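Long-range contacts in succinate-semialdehyde dehydrogenase (Synechococcus sp., PDB 4ITA), which probably oxidises succinic semialdehyde to succinate with NADP+ as the electron acceptor, as a member of the aldehyde dehydrogenase family: residues L123-P131 and I196-T207; R141-N151 and E438-V448. All coordinates share one frame; numbering follows the deposited sequence.

Interaction 1: L123-P131 and I196-T207; sequences LGILLAVMP and IKDPRVKAATLT. With NDP (NADPH dihydro-nicotinamide-adenine-dinucleotide phosphate), chain C.
Strands 125-129 and 201-207 pair in parallel inside the Rossmann-type cofactor domain, their axes 4.6 Å apart and 19° from parallel. Backbone bonds alternate between them: Leu-127 N to Ala-203 O, Thr-205 N to Leu-127 O, Val-129 N to Thr-205 O, then Thr-207 N to Val-129 O. Earlier, Lys-202 N meets Ile-125 O at 2.9 Å, while a water accepts from Ile-125 N and donates to Arg-200 O.

Apolar contacts lie on both faces. On one, Leu-127 sends CD2 to Ile-196 CG1 of helix 192-197 (3.6 Å), and Val-129 CG1 meets Leu-206 CD1 (3.6 Å); with CG1 anti to the backbone N (chi1 175°), this same methyl also reaches the adenosine ribose of NADPH. On the other, Leu-126 CD1 meets Ala-203 CB, and Ala-128 CB rests on Thr-205 CG2 at 3.7 Å.

Val-201 N to Asp-198 O closes the type I turn 198-201, and a salt bridge braces it. Arg-200 grips Asp-198 side-on, NE on OD1 and NH2 on OD2, nearly in the guanidinium plane, and OD1 also takes Arg-200 N in an Asx turn. Arg-200 CB packs on Ile-125 CD1 (3.8 Å). Putting an alanine here removes the guanidinium and would probably leave the buried carboxylate of Asp-198 without its charge mate.

NADPH O3B donates to Met-130 O at 2.8 Å, and Thr-207 CG2 sits over nicotinamide C2N at 3.4 Å.

Interaction 2: R141-N151 and E438-V448; sequences RFAAPALMAGN and ELGLAGIRTFV. With NDP (NADPH dihydro-nicotinamide-adenine-dinucleotide phosphate), chain C; EDO (1,2-ethanediol), chain F; EDO (1,2-ethanediol), chain S.
The guanidinium of Arg-141 has Glu-438 CG over one face, 3.9 Å above the plane and offset toward the rim, and the nicotinamide carbonyl oxygen of NADPH, O7N, at its edge. The Phe-447 ring carries Thr-446 CG2 3.5 Å above one face, over its centre. Here helix 137-149 of the Rossmann-type cofactor domain packs against the short, weakly bonded helix 440-445, with the segment axes crossing at -61°.

NH1 and NH2 of Arg-141 both donate to O7N, each at 3.0 Å, two bent bonds that share one acceptor and probably steady the carboxamide. The side chain runs extended from the backbone (chi1 180°) before bending at chi3, and its CG lies against Leu-439 CD2 (3.6 Å). Glu-438 makes no salt bridge with it: OE2 sits well out of the guanidinium plane, so the attraction is probably one of charge alone. A water instead donates to Arg-141 O and Glu-438 OE1 and accepts from Leu-439 N.

Ile-444 lies against the side of helix 141-149, its CB on Pro-145 CB (3.9 Å), CG1 on Pro-145 O and Ala-149 CB, CD1 on Met-148 CB. That helix ends in a Schellman motif at Gly-150. An ethanediol, probably from the crystallisation liquor, bridges the segments: O2 accepts from Phe-447 N and donates to Gly-443 O, while O1 accepts from Asn-151 ND2. Asn-151 ND2 also gives a nearly straight bond (175°) to Phe-447 O at 2.9 Å; that oxygen lies in the amide plane of Asn-151, while ND2 is tilted off the carbonyl plane.

Strand 115-129 leads into helix 137-149, so interactions 1 and 2 are neighbours along the chain, their centres about 13 Å apart. Where they meet, Asn-151 OD1 lies 3.1 Å from Gly-124 N, a probable hydrogen bond, and the ring of Phe-142 brings CZ within 3.3 Å of Ala-128 CB. Both reach NADPH, though at different parts of it: interaction 1 meets the adenosine ribose and the face of the nicotinamide ring near C2N, interaction 2 its carboxamide. The two converge at that end, where Arg-141 NH2 and Thr-207 OG1 stand 3.1 Å apart in a packing contact, bringing the arginine up to the end of strand 201-207.

Interaction 1: L123-P131 and I196-T207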
loop_
_atom_site.group_PDB
_atom_site.type_symbol
_atom_site.label_atom_id
_atom_site.label_comp_id
_atom_site.label_asym_id
_atom_site.label_seq_id
_atom_site.Cartn_x
_atom_site.Cartn_y
_atom_site.Cartn_z
ATOM N N LEU A 123 11.143 3.744 -7.488
ATOM C CA LEU A 123 11.548 4.013 -6.114
ATOM C C LEU A 123 13.021 3.714 -5.841
ATOM O O LEU A 123 13.667 4.425 -5.080
ATOM C CB LEU A 123 10.681 3.218 -5.136
ATOM C CG LEU A 123 9.204 3.592 -5.059
ATOM C CD1 LEU A 123 8.509 2.643 -4.106
ATOM C CD2 LEU A 123 9.022 5.037 -4.630
ATOM N N GLY A 124 13.543 2.647 -6.442
ATOM C CA GLY A 124 14.894 2.198 -6.147
ATOM C C GLY A 124 14.932 0.691 -5.978
ATOM O O GLY A 124 14.323 -0.044 -6.752
ATOM N N ILE A 125 15.645 0.228 -4.957
ATOM C CA ILE A 125 15.743 -1.203 -4.701
ATOM C C ILE A 125 14.460 -1.751 -4.067
ATOM O O ILE A 125 14.025 -1.293 -3.008
ATOM C CB ILE A 125 16.915 -1.539 -3.759
ATOM C CG1 ILE A 125 18.248 -0.999 -4.286
ATOM C CG2 ILE A 125 16.998 -3.037 -3.538
ATOM C CD1 ILE A 125 19.389 -1.137 -3.269
ATOM N N LEU A 126 13.891 -2.757 -4.720
ATOM C CA LEU A 126 12.757 -3.523 -4.201
ATOM C C LEU A 126 13.240 -4.888 -3.725
ATOM O O LEU A 126 13.930 -5.605 -4.460
ATOM C CB LEU A 126 11.711 -3.717 -5.308
ATOM C CG LEU A 126 10.537 -4.677 -5.074
ATOM C CD1 LEU A 126 9.618 -4.188 -3.955
ATOM C CD2 LEU A 126 9.739 -4.850 -6.361
ATOM N N LEU A 127 12.900 -5.235 -2.489
ATOM C CA LEU A 127 13.085 -6.587 -1.979
ATOM C C LEU A 127 11.862 -7.420 -2.305
ATOM O O LEU A 127 10.735 -7.001 -2.046
ATOM C CB LEU A 127 13.277 -6.573 -0.461
ATOM C CG LEU A 127 13.081 -7.916 0.261
ATOM C CD1 LEU A 127 14.141 -8.932 -0.111
ATOM C CD2 LEU A 127 13.082 -7.695 1.761
ATOM N N ALA A 128 12.088 -8.607 -2.858
ATOM C CA ALA A 128 11.029 -9.589 -3.057
ATOM C C ALA A 128 11.345 -10.881 -2.317
ATOM O O ALA A 128 12.438 -11.433 -2.449
ATOM C CB ALA A 128 10.846 -9.870 -4.511
ATOM N N VAL A 129 10.371 -11.366 -1.557
ATOM C CA VAL A 129 10.463 -12.649 -0.872
ATOM C C VAL A 129 9.425 -13.568 -1.501
ATOM O O VAL A 129 8.232 -13.240 -1.533
ATOM C CB VAL A 129 10.200 -12.504 0.638
ATOM C CG1 VAL A 129 10.168 -13.878 1.316
ATOM C CG2 VAL A 129 11.257 -11.615 1.274
ATOM N N MET A 130 9.881 -14.704 -2.024
ATOM C CA MET A 130 9.044 -15.560 -2.869
ATOM C C MET A 130 8.995 -17.008 -2.381
ATOM O O MET A 130 9.902 -17.466 -1.695
ATOM C CB MET A 130 9.537 -15.503 -4.319
ATOM C CG MET A 130 9.308 -14.139 -4.980
ATOM S SD MET A 130 7.566 -13.714 -5.337
ATOM C CE MET A 130 7.487 -12.021 -4.748
ATOM N N PRO A 131 7.924 -17.737 -2.735
ATOM C CA PRO A 131 7.743 -19.117 -2.277
ATOM C C PRO A 131 8.125 -20.170 -3.321
ATOM O O PRO A 131 8.280 -19.862 -4.506
ATOM C CB PRO A 131 6.240 -19.178 -2.019
ATOM C CG PRO A 131 5.692 -18.368 -3.134
ATOM C CD PRO A 131 6.682 -17.213 -3.339
ATOM N N ILE A 196 15.496 -5.464 4.786
ATOM C CA ILE A 196 14.416 -4.499 5.017
ATOM C C ILE A 196 14.903 -3.237 5.732
ATOM O O ILE A 196 14.435 -2.126 5.446
ATOM C CB ILE A 196 13.272 -5.134 5.841
ATOM C CG1 ILE A 196 12.641 -6.296 5.077
ATOM C CG2 ILE A 196 12.217 -4.085 6.225
ATOM C CD1 ILE A 196 11.725 -7.151 5.922
ATOM N N LYS A 197 15.847 -3.407 6.657
ATOM C CA LYS A 197 16.350 -2.280 7.440
ATOM C C LYS A 197 17.418 -1.466 6.720
ATOM O O LYS A 197 17.810 -0.396 7.200
ATOM C CB LYS A 197 16.900 -2.757 8.790
ATOM C CG LYS A 197 15.805 -3.109 9.779
ATOM C CD LYS A 197 16.370 -3.529 11.122
ATOM C CE LYS A 197 15.275 -3.582 12.168
ATOM N NZ LYS A 197 15.798 -4.074 13.473
ATOM N N ASP A 198 17.900 -1.948 5.577
ATOM C CA ASP A 198 18.947 -1.221 4.865
ATOM C C ASP A 198 18.352 0.039 4.246
ATOM O O ASP A 198 17.315 -0.024 3.595
ATOM C CB ASP A 198 19.572 -2.093 3.786
ATOM C CG ASP A 198 20.791 -1.443 3.164
ATOM O OD1 ASP A 198 20.624 -0.589 2.271
ATOM O OD2 ASP A 198 21.916 -1.775 3.591
ATOM N N PRO A 199 19.009 1.193 4.445
ATOM C CA PRO A 199 18.415 2.449 3.965
ATOM C C PRO A 199 18.252 2.522 2.447
ATOM O O PRO A 199 17.422 3.296 1.966
ATOM C CB PRO A 199 19.400 3.519 4.449
ATOM C CG PRO A 199 20.659 2.783 4.775
ATOM C CD PRO A 199 20.237 1.421 5.224
ATOM N N ARG A 200 19.004 1.724 1.701
ATOM C CA ARG A 200 18.904 1.738 0.243
ATOM C C ARG A 200 17.697 0.954 -0.275
ATOM O O ARG A 200 17.253 1.146 -1.411
ATOM C CB ARG A 200 20.196 1.198 -0.374
ATOM C CG ARG A 200 21.414 2.059 -0.029
ATOM C CD ARG A 200 22.722 1.312 -0.239
ATOM N NE ARG A 200 22.910 0.275 0.774
ATOM C CZ ARG A 200 24.088 -0.247 1.092
ATOM N NH1 ARG A 200 25.190 0.177 0.490
ATOM N NH2 ARG A 200 24.166 -1.186 2.021
ATOM N N VAL A 201 17.169 0.060 0.550
ATOM C CA VAL A 201 16.011 -0.734 0.166
ATOM C C VAL A 201 14.751 0.092 0.424
ATOM O O VAL A 201 14.541 0.572 1.535
ATOM C CB VAL A 201 15.994 -2.075 0.925
ATOM C CG1 VAL A 201 14.708 -2.839 0.658
ATOM C CG2 VAL A 201 17.206 -2.906 0.523
ATOM N N LYS A 202 13.932 0.290 -0.612
ATOM C CA LYS A 202 12.842 1.273 -0.542
ATOM C C LYS A 202 11.446 0.681 -0.374
ATOM O O LYS A 202 10.510 1.390 0.003
ATOM C CB LYS A 202 12.877 2.196 -1.768
ATOM C CG LYS A 202 14.203 2.944 -1.950
ATOM C CD LYS A 202 14.622 3.735 -0.707
ATOM C CE LYS A 202 15.868 4.555 -1.011
ATOM N NZ LYS A 202 16.437 5.226 0.187
ATOM N N ALA A 203 11.311 -0.613 -0.638
ATOM C CA ALA A 203 10.008 -1.250 -0.655
ATOM C C ALA A 203 10.202 -2.749 -0.590
ATOM O O ALA A 203 11.281 -3.251 -0.890
ATOM C CB ALA A 203 9.264 -0.875 -1.922
ATOM N N ALA A 204 9.159 -3.467 -0.200
ATOM C CA ALA A 204 9.249 -4.921 -0.127
ATOM C C ALA A 204 7.937 -5.583 -0.498
ATOM O O ALA A 204 6.853 -5.095 -0.169
ATOM C CB ALA A 204 9.691 -5.361 1.251
ATOM N N THR A 205 8.047 -6.709 -1.188
ATOM C CA THR A 205 6.897 -7.498 -1.583
ATOM C C THR A 205 7.120 -8.947 -1.155
ATOM O O THR A 205 8.244 -9.469 -1.223
ATOM C CB THR A 205 6.642 -7.363 -3.103
ATOM O OG1 THR A 205 5.394 -7.972 -3.443
ATOM C CG2 THR A 205 7.761 -7.976 -3.925
ATOM N N LEU A 206 6.064 -9.589 -0.668
ATOM C CA LEU A 206 6.170 -10.985 -0.268
ATOM C C LEU A 206 4.976 -11.774 -0.754
ATOM O O LEU A 206 3.827 -11.337 -0.616
ATOM C CB LEU A 206 6.302 -11.118 1.256
ATOM C CG LEU A 206 6.480 -12.533 1.817
ATOM C CD1 LEU A 206 7.371 -12.530 3.058
ATOM C CD2 LEU A 206 5.135 -13.193 2.177
ATOM N N THR A 207 5.265 -12.937 -1.327
ATOM C CA THR A 207 4.269 -13.956 -1.615
ATOM C C THR A 207 4.620 -15.155 -0.742
ATOM O O THR A 207 5.762 -15.621 -0.738
ATOM C CB THR A 207 4.285 -14.327 -3.106
ATOM O OG1 THR A 207 3.977 -13.157 -3.876
ATOM C CG2 THR A 207 3.260 -15.415 -3.403
HETATM P PA NDP C . 6.500 -19.586 3.656
HETATM O O1A NDP C . 5.813 -18.326 4.099
HETATM O O2A NDP C . 6.996 -20.568 4.680
HETATM O O5B NDP C . 7.752 -19.183 2.745
HETATM C C5B NDP C . 7.645 -18.234 1.677
HETATM C C4B NDP C . 8.901 -17.370 1.592
HETATM O O4B NDP C . 8.999 -16.580 2.780
HETATM C C3B NDP C . 10.193 -18.178 1.540
HETATM O O3B NDP C . 11.165 -17.441 0.786
HETATM C C2B NDP C . 10.617 -18.226 2.995
HETATM O O2B NDP C . 12.013 -18.425 3.175
HETATM C C1B NDP C . 10.259 -16.826 3.409
HETATM N N9A NDP C . 10.035 -16.635 4.850
HETATM C C8A NDP C . 9.444 -17.472 5.725
HETATM N N7A NDP C . 9.399 -16.905 6.954
HETATM C C5A NDP C . 9.947 -15.683 6.855
HETATM C C6A NDP C . 10.223 -14.553 7.757
HETATM N N6A NDP C . 9.875 -14.628 9.057
HETATM N N1A NDP C . 10.821 -13.468 7.230
HETATM C C2A NDP C . 11.164 -13.382 5.938
HETATM N N3A NDP C . 10.951 -14.372 5.058
HETATM C C4A NDP C . 10.358 -15.513 5.465
HETATM O O3 NDP C . 5.443 -20.246 2.611
HETATM P PN NDP C . 5.064 -21.777 2.223
HETATM O O1N NDP C . 5.005 -22.666 3.445
HETATM O O2N NDP C . 5.910 -22.158 1.040
HETATM O O5D NDP C . 3.551 -21.582 1.706
HETATM C C5D NDP C . 3.282 -20.831 0.530
HETATM C C4D NDP C . 2.180 -19.825 0.807
HETATM O O4D NDP C . 2.179 -18.814 -0.211
HETATM C C3D NDP C . 0.795 -20.440 0.785
HETATM O O3D NDP C . 0.006 -19.919 1.861
HETATM C C2D NDP C . 0.291 -20.006 -0.577
HETATM O O2D NDP C . -1.136 -20.032 -0.617
HETATM C C1D NDP C . 0.844 -18.598 -0.675
HETATM N N1N NDP C . 0.820 -18.145 -2.073
HETATM C C2N NDP C . 0.343 -16.927 -2.382
HETATM C C3N NDP C . -0.116 -16.667 -3.673
HETATM C C7N NDP C . -0.625 -15.312 -4.065
HETATM O O7N NDP C . -0.239 -14.829 -5.127
HETATM N N7N NDP C . -1.478 -14.670 -3.270
HETATM C C4N NDP C . -0.128 -17.750 -4.725
HETATM C C5N NDP C . 0.840 -18.783 -4.378
HETATM C C6N NDP C . 1.274 -18.939 -3.064
HETATM P P2B NDP C . 12.615 -19.860 3.573
HETATM O O1X NDP C . 14.085 -19.566 3.667
HETATM O O2X NDP C . 12.003 -20.236 4.902
HETATM O O3X NDP C . 12.288 -20.828 2.477
HETATM O O HOH W 1 17.345 2.473 -3.719
#

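Interaction 2: R141-N151 and E438-V448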
loop_
_atom_site.group_PDB
_atom_site.type_symbol
_atom_site.label_atom_id
_atom_site.label_comp_id
_atom_site.label_asym_id
_atom_site.label_seq_id
_atom_site.Cartn_x
_atom_site.Cartn_y
_atom_site.Cartn_z
ATOM N N ARG A 141 6.357 -12.518 -12.227
ATOM C CA ARG A 141 5.185 -11.700 -11.929
ATOM C C ARG A 141 5.573 -10.353 -11.303
ATOM O O ARG A 141 5.014 -9.314 -11.672
ATOM C CB ARG A 141 4.214 -12.462 -11.015
ATOM C CG ARG A 141 2.963 -11.686 -10.654
ATOM C CD ARG A 141 1.983 -12.542 -9.853
ATOM N NE ARG A 141 2.425 -12.762 -8.481
ATOM C CZ ARG A 141 1.666 -13.306 -7.532
ATOM N NH1 ARG A 141 0.433 -13.704 -7.814
ATOM N NH2 ARG A 141 2.147 -13.469 -6.305
ATOM N N PHE A 142 6.510 -10.358 -10.356
ATOM C CA PHE A 142 6.938 -9.084 -9.780
ATOM C C PHE A 142 8.090 -8.469 -10.580
ATOM O O PHE A 142 8.188 -7.246 -10.691
ATOM C CB PHE A 142 7.307 -9.207 -8.285
ATOM C CG PHE A 142 8.747 -9.533 -8.051
ATOM C CD1 PHE A 142 9.709 -8.533 -8.024
ATOM C CD2 PHE A 142 9.148 -10.846 -7.885
ATOM C CE1 PHE A 142 11.047 -8.839 -7.847
ATOM C CE2 PHE A 142 10.483 -11.165 -7.702
ATOM C CZ PHE A 142 11.435 -10.161 -7.696
ATOM N N ALA A 143 8.967 -9.303 -11.130
ATOM C CA ALA A 143 10.197 -8.782 -11.728
ATOM C C ALA A 143 9.969 -8.050 -13.044
ATOM O O ALA A 143 10.586 -7.017 -13.294
ATOM C CB ALA A 143 11.241 -9.883 -11.907
ATOM N N ALA A 144 9.085 -8.574 -13.890
ATOM C CA ALA A 144 8.810 -7.920 -15.167
ATOM C C ALA A 144 8.356 -6.452 -15.004
ATOM O O ALA A 144 8.961 -5.566 -15.598
ATOM C CB ALA A 144 7.823 -8.748 -16.014
ATOM N N PRO A 145 7.323 -6.176 -14.178
ATOM C CA PRO A 145 6.962 -4.759 -14.026
ATOM C C PRO A 145 8.007 -3.943 -13.274
ATOM O O PRO A 145 8.187 -2.765 -13.600
ATOM C CB PRO A 145 5.632 -4.808 -13.254
ATOM C CG PRO A 145 5.639 -6.126 -12.555
ATOM C CD PRO A 145 6.375 -7.062 -13.474
ATOM N N ALA A 146 8.687 -4.543 -12.295
ATOM C CA ALA A 146 9.747 -3.837 -11.580
ATOM C C ALA A 146 10.809 -3.331 -12.540
ATOM O O ALA A 146 11.209 -2.154 -12.507
ATOM C CB ALA A 146 10.370 -4.727 -10.497
ATOM N N LEU A 147 11.268 -4.218 -13.409
ATOM C CA LEU A 147 12.346 -3.869 -14.320
ATOM C C LEU A 147 11.861 -2.905 -15.401
ATOM O O LEU A 147 12.604 -2.003 -15.814
ATOM C CB LEU A 147 12.983 -5.125 -14.924
ATOM C CG LEU A 147 13.564 -6.101 -13.879
ATOM C CD1 LEU A 147 14.584 -7.082 -14.464
ATOM C CD2 LEU A 147 14.127 -5.416 -12.622
ATOM N N MET A 148 10.627 -3.072 -15.870
ATOM C CA MET A 148 10.114 -2.138 -16.865
ATOM C C MET A 148 9.970 -0.734 -16.276
ATOM O O MET A 148 10.161 0.262 -16.977
ATOM C CB MET A 148 8.787 -2.623 -17.443
ATOM C CG MET A 148 8.384 -1.899 -18.725
ATOM S SD MET A 148 9.522 -1.984 -20.161
ATOM C CE MET A 148 8.445 -1.178 -21.370
ATOM N N ALA A 149 9.649 -0.662 -14.985
ATOM C CA ALA A 149 9.452 0.616 -14.307
ATOM C C ALA A 149 10.754 1.325 -13.968
ATOM O O ALA A 149 10.734 2.503 -13.620
ATOM C CB ALA A 149 8.630 0.416 -13.037
ATOM N N GLY A 150 11.878 0.613 -14.035
ATOM C CA GLY A 150 13.167 1.198 -13.710
ATOM C C GLY A 150 13.626 0.977 -12.278
ATOM O O GLY A 150 14.637 1.549 -11.872
ATOM N N ASN A 151 12.886 0.181 -11.509
ATOM C CA ASN A 151 13.375 -0.284 -10.216
ATOM C C ASN A 151 14.480 -1.317 -10.417
ATOM O O ASN A 151 14.632 -1.884 -11.502
ATOM C CB ASN A 151 12.248 -0.950 -9.421
ATOM C CG ASN A 151 11.264 0.039 -8.811
ATOM O OD1 ASN A 151 11.628 1.140 -8.396
ATOM N ND2 ASN A 151 10.004 -0.373 -8.719
ATOM N N GLU A 438 -0.970 -7.376 -7.945
ATOM C CA GLU A 438 0.007 -7.624 -8.992
ATOM C C GLU A 438 -0.736 -7.684 -10.319
ATOM O O GLU A 438 -1.965 -7.756 -10.336
ATOM C CB GLU A 438 0.725 -8.957 -8.759
ATOM C CG GLU A 438 1.609 -9.015 -7.523
ATOM C CD GLU A 438 2.970 -8.395 -7.749
ATOM O OE1 GLU A 438 3.071 -7.439 -8.553
ATOM O OE2 GLU A 438 3.935 -8.880 -7.120
ATOM N N LEU A 439 0.014 -7.654 -11.418
ATOM C CA LEU A 439 -0.515 -7.823 -12.777
ATOM C C LEU A 439 -1.394 -6.661 -13.248
ATOM O O LEU A 439 -1.671 -5.727 -12.487
ATOM C CB LEU A 439 -1.224 -9.175 -12.935
ATOM C CG LEU A 439 -0.346 -10.375 -12.570
ATOM C CD1 LEU A 439 -1.105 -11.675 -12.760
ATOM C CD2 LEU A 439 0.942 -10.371 -13.390
ATOM N N GLY A 440 -1.794 -6.690 -14.517
ATOM C CA GLY A 440 -2.502 -5.561 -15.099
ATOM C C GLY A 440 -1.755 -4.246 -14.923
ATOM O O GLY A 440 -0.525 -4.202 -14.839
ATOM N N LEU A 441 -2.506 -3.156 -14.867
ATOM C CA LEU A 441 -1.927 -1.851 -14.604
ATOM C C LEU A 441 -1.352 -1.803 -13.191
ATOM O O LEU A 441 -0.286 -1.220 -12.951
ATOM C CB LEU A 441 -2.991 -0.765 -14.785
ATOM C CG LEU A 441 -2.589 0.655 -14.382
ATOM C CD1 LEU A 441 -1.454 1.142 -15.247
ATOM C CD2 LEU A 441 -3.781 1.602 -14.480
ATOM N N ALA A 442 -2.063 -2.421 -12.250
ATOM C CA ALA A 442 -1.676 -2.371 -10.846
ATOM C C ALA A 442 -0.237 -2.810 -10.603
ATOM O O ALA A 442 0.482 -2.184 -9.825
ATOM C CB ALA A 442 -2.630 -3.216 -10.004
ATOM N N GLY A 443 0.189 -3.880 -11.271
ATOM C CA GLY A 443 1.506 -4.442 -11.026
ATOM C C GLY A 443 2.646 -3.465 -11.246
ATOM O O GLY A 443 3.677 -3.535 -10.576
ATOM N N ILE A 444 2.482 -2.554 -12.195
ATOM C CA ILE A 444 3.559 -1.611 -12.489
ATOM C C ILE A 444 3.368 -0.273 -11.770
ATOM O O ILE A 444 4.258 0.574 -11.775
ATOM C CB ILE A 444 3.768 -1.448 -14.023
ATOM C CG1 ILE A 444 5.189 -0.964 -14.342
ATOM C CG2 ILE A 444 2.680 -0.575 -14.653
ATOM C CD1 ILE A 444 5.551 -1.047 -15.815
ATOM N N ARG A 445 2.218 -0.090 -11.132
ATOM C CA ARG A 445 1.960 1.140 -10.380
ATOM C C ARG A 445 2.264 1.031 -8.889
ATOM O O ARG A 445 2.335 2.042 -8.204
ATOM C CB ARG A 445 0.511 1.598 -10.560
ATOM C CG ARG A 445 0.190 2.111 -11.945
ATOM C CD ARG A 445 0.904 3.418 -12.266
ATOM N NE ARG A 445 0.413 3.996 -13.517
ATOM C CZ ARG A 445 -0.716 4.684 -13.632
ATOM N NH1 ARG A 445 -1.478 4.895 -12.570
ATOM N NH2 ARG A 445 -1.081 5.167 -14.814
ATOM N N THR A 446 2.440 -0.181 -8.380
ATOM C CA THR A 446 2.571 -0.376 -6.935
ATOM C C THR A 446 3.807 0.278 -6.335
ATOM O O THR A 446 3.725 0.994 -5.335
ATOM C CB THR A 446 2.580 -1.859 -6.579
ATOM O OG1 THR A 446 1.348 -2.449 -7.020
ATOM C CG2 THR A 446 2.708 -2.039 -5.072
ATOM N N PHE A 447 4.953 0.042 -6.957
ATOM C CA PHE A 447 6.219 0.479 -6.383
ATOM C C PHE A 447 6.892 1.557 -7.222
ATOM O O PHE A 447 8.063 1.462 -7.575
ATOM C CB PHE A 447 7.142 -0.720 -6.149
ATOM C CG PHE A 447 6.614 -1.689 -5.122
ATOM C CD1 PHE A 447 6.391 -1.278 -3.819
ATOM C CD2 PHE A 447 6.311 -2.996 -5.475
ATOM C CE1 PHE A 447 5.900 -2.165 -2.866
ATOM C CE2 PHE A 447 5.818 -3.887 -4.534
ATOM C CZ PHE A 447 5.612 -3.469 -3.230
ATOM N N VAL A 448 6.120 2.589 -7.536
ATOM C CA VAL A 448 6.655 3.782 -8.169
ATOM C C VAL A 448 6.253 4.986 -7.343
ATOM O O VAL A 448 5.285 4.930 -6.573
ATOM C CB VAL A 448 6.143 3.972 -9.617
ATOM C CG1 VAL A 448 6.635 2.848 -10.519
ATOM C CG2 VAL A 448 4.623 4.042 -9.645
HETATM P PA NDP C . 6.500 -19.586 3.656
HETATM O O1A NDP C . 5.813 -18.326 4.099
HETATM O O2A NDP C . 6.996 -20.568 4.680
HETATM O O5B NDP C . 7.752 -19.183 2.745
HETATM C C5B NDP C . 7.645 -18.234 1.677
HETATM C C4B NDP C . 8.901 -17.370 1.592
HETATM O O4B NDP C . 8.999 -16.580 2.780
HETATM C C3B NDP C . 10.193 -18.178 1.540
HETATM O O3B NDP C . 11.165 -17.441 0.786
HETATM C C2B NDP C . 10.617 -18.226 2.995
HETATM O O2B NDP C . 12.013 -18.425 3.175
HETATM C C1B NDP C . 10.259 -16.826 3.409
HETATM N N9A NDP C . 10.035 -16.635 4.850
HETATM C C8A NDP C . 9.444 -17.472 5.725
HETATM N N7A NDP C . 9.399 -16.905 6.954
HETATM C C5A NDP C . 9.947 -15.683 6.855
HETATM C C6A NDP C . 10.223 -14.553 7.757
HETATM N N6A NDP C . 9.875 -14.628 9.057
HETATM N N1A NDP C . 10.821 -13.468 7.230
HETATM C C2A NDP C . 11.164 -13.382 5.938
HETATM N N3A NDP C . 10.951 -14.372 5.058
HETATM C C4A NDP C . 10.358 -15.513 5.465
HETATM O O3 NDP C . 5.443 -20.246 2.611
HETATM P PN NDP C . 5.064 -21.777 2.223
HETATM O O1N NDP C . 5.005 -22.666 3.445
HETATM O O2N NDP C . 5.910 -22.158 1.040
HETATM O O5D NDP C . 3.551 -21.582 1.706
HETATM C C5D NDP C . 3.282 -20.831 0.530
HETATM C C4D NDP C . 2.180 -19.825 0.807
HETATM O O4D NDP C . 2.179 -18.814 -0.211
HETATM C C3D NDP C . 0.795 -20.440 0.785
HETATM O O3D NDP C . 0.006 -19.919 1.861
HETATM C C2D NDP C . 0.291 -20.006 -0.577
HETATM O O2D NDP C . -1.136 -20.032 -0.617
HETATM C C1D NDP C . 0.844 -18.598 -0.675
HETATM N N1N NDP C . 0.820 -18.145 -2.073
HETATM C C2N NDP C . 0.343 -16.927 -2.382
HETATM C C3N NDP C . -0.116 -16.667 -3.673
HETATM C C7N NDP C . -0.625 -15.312 -4.065
HETATM O O7N NDP C . -0.239 -14.829 -5.127
HETATM N N7N NDP C . -1.478 -14.670 -3.270
HETATM C C4N NDP C . -0.128 -17.750 -4.725
HETATM C C5N NDP C . 0.840 -18.783 -4.378
HETATM C C6N NDP C . 1.274 -18.939 -3.064
HETATM P P2B NDP C . 12.615 -19.860 3.573
HETATM O O1X NDP C . 14.085 -19.566 3.667
HETATM O O2X NDP C . 12.003 -20.236 4.902
HETATM O O3X NDP C . 12.288 -20.828 2.477
HETATM C C1 EDO F . 7.182 -2.070 -10.292
HETATM O O1 EDO F . 7.970 -2.584 -9.197
HETATM C C2 EDO F . 6.236 -0.976 -9.823
HETATM O O2 EDO F . 5.200 -1.623 -9.069
HETATM C C1 EDO S . 12.884 5.736 -14.778
HETATM O O1 EDO S . 13.264 7.011 -14.230
HETATM C C2 EDO S . 11.614 5.799 -15.623
HETATM O O2 EDO S . 10.755 4.676 -15.362
HETATM O O HOH W 2 2.826 -7.662 -11.091
#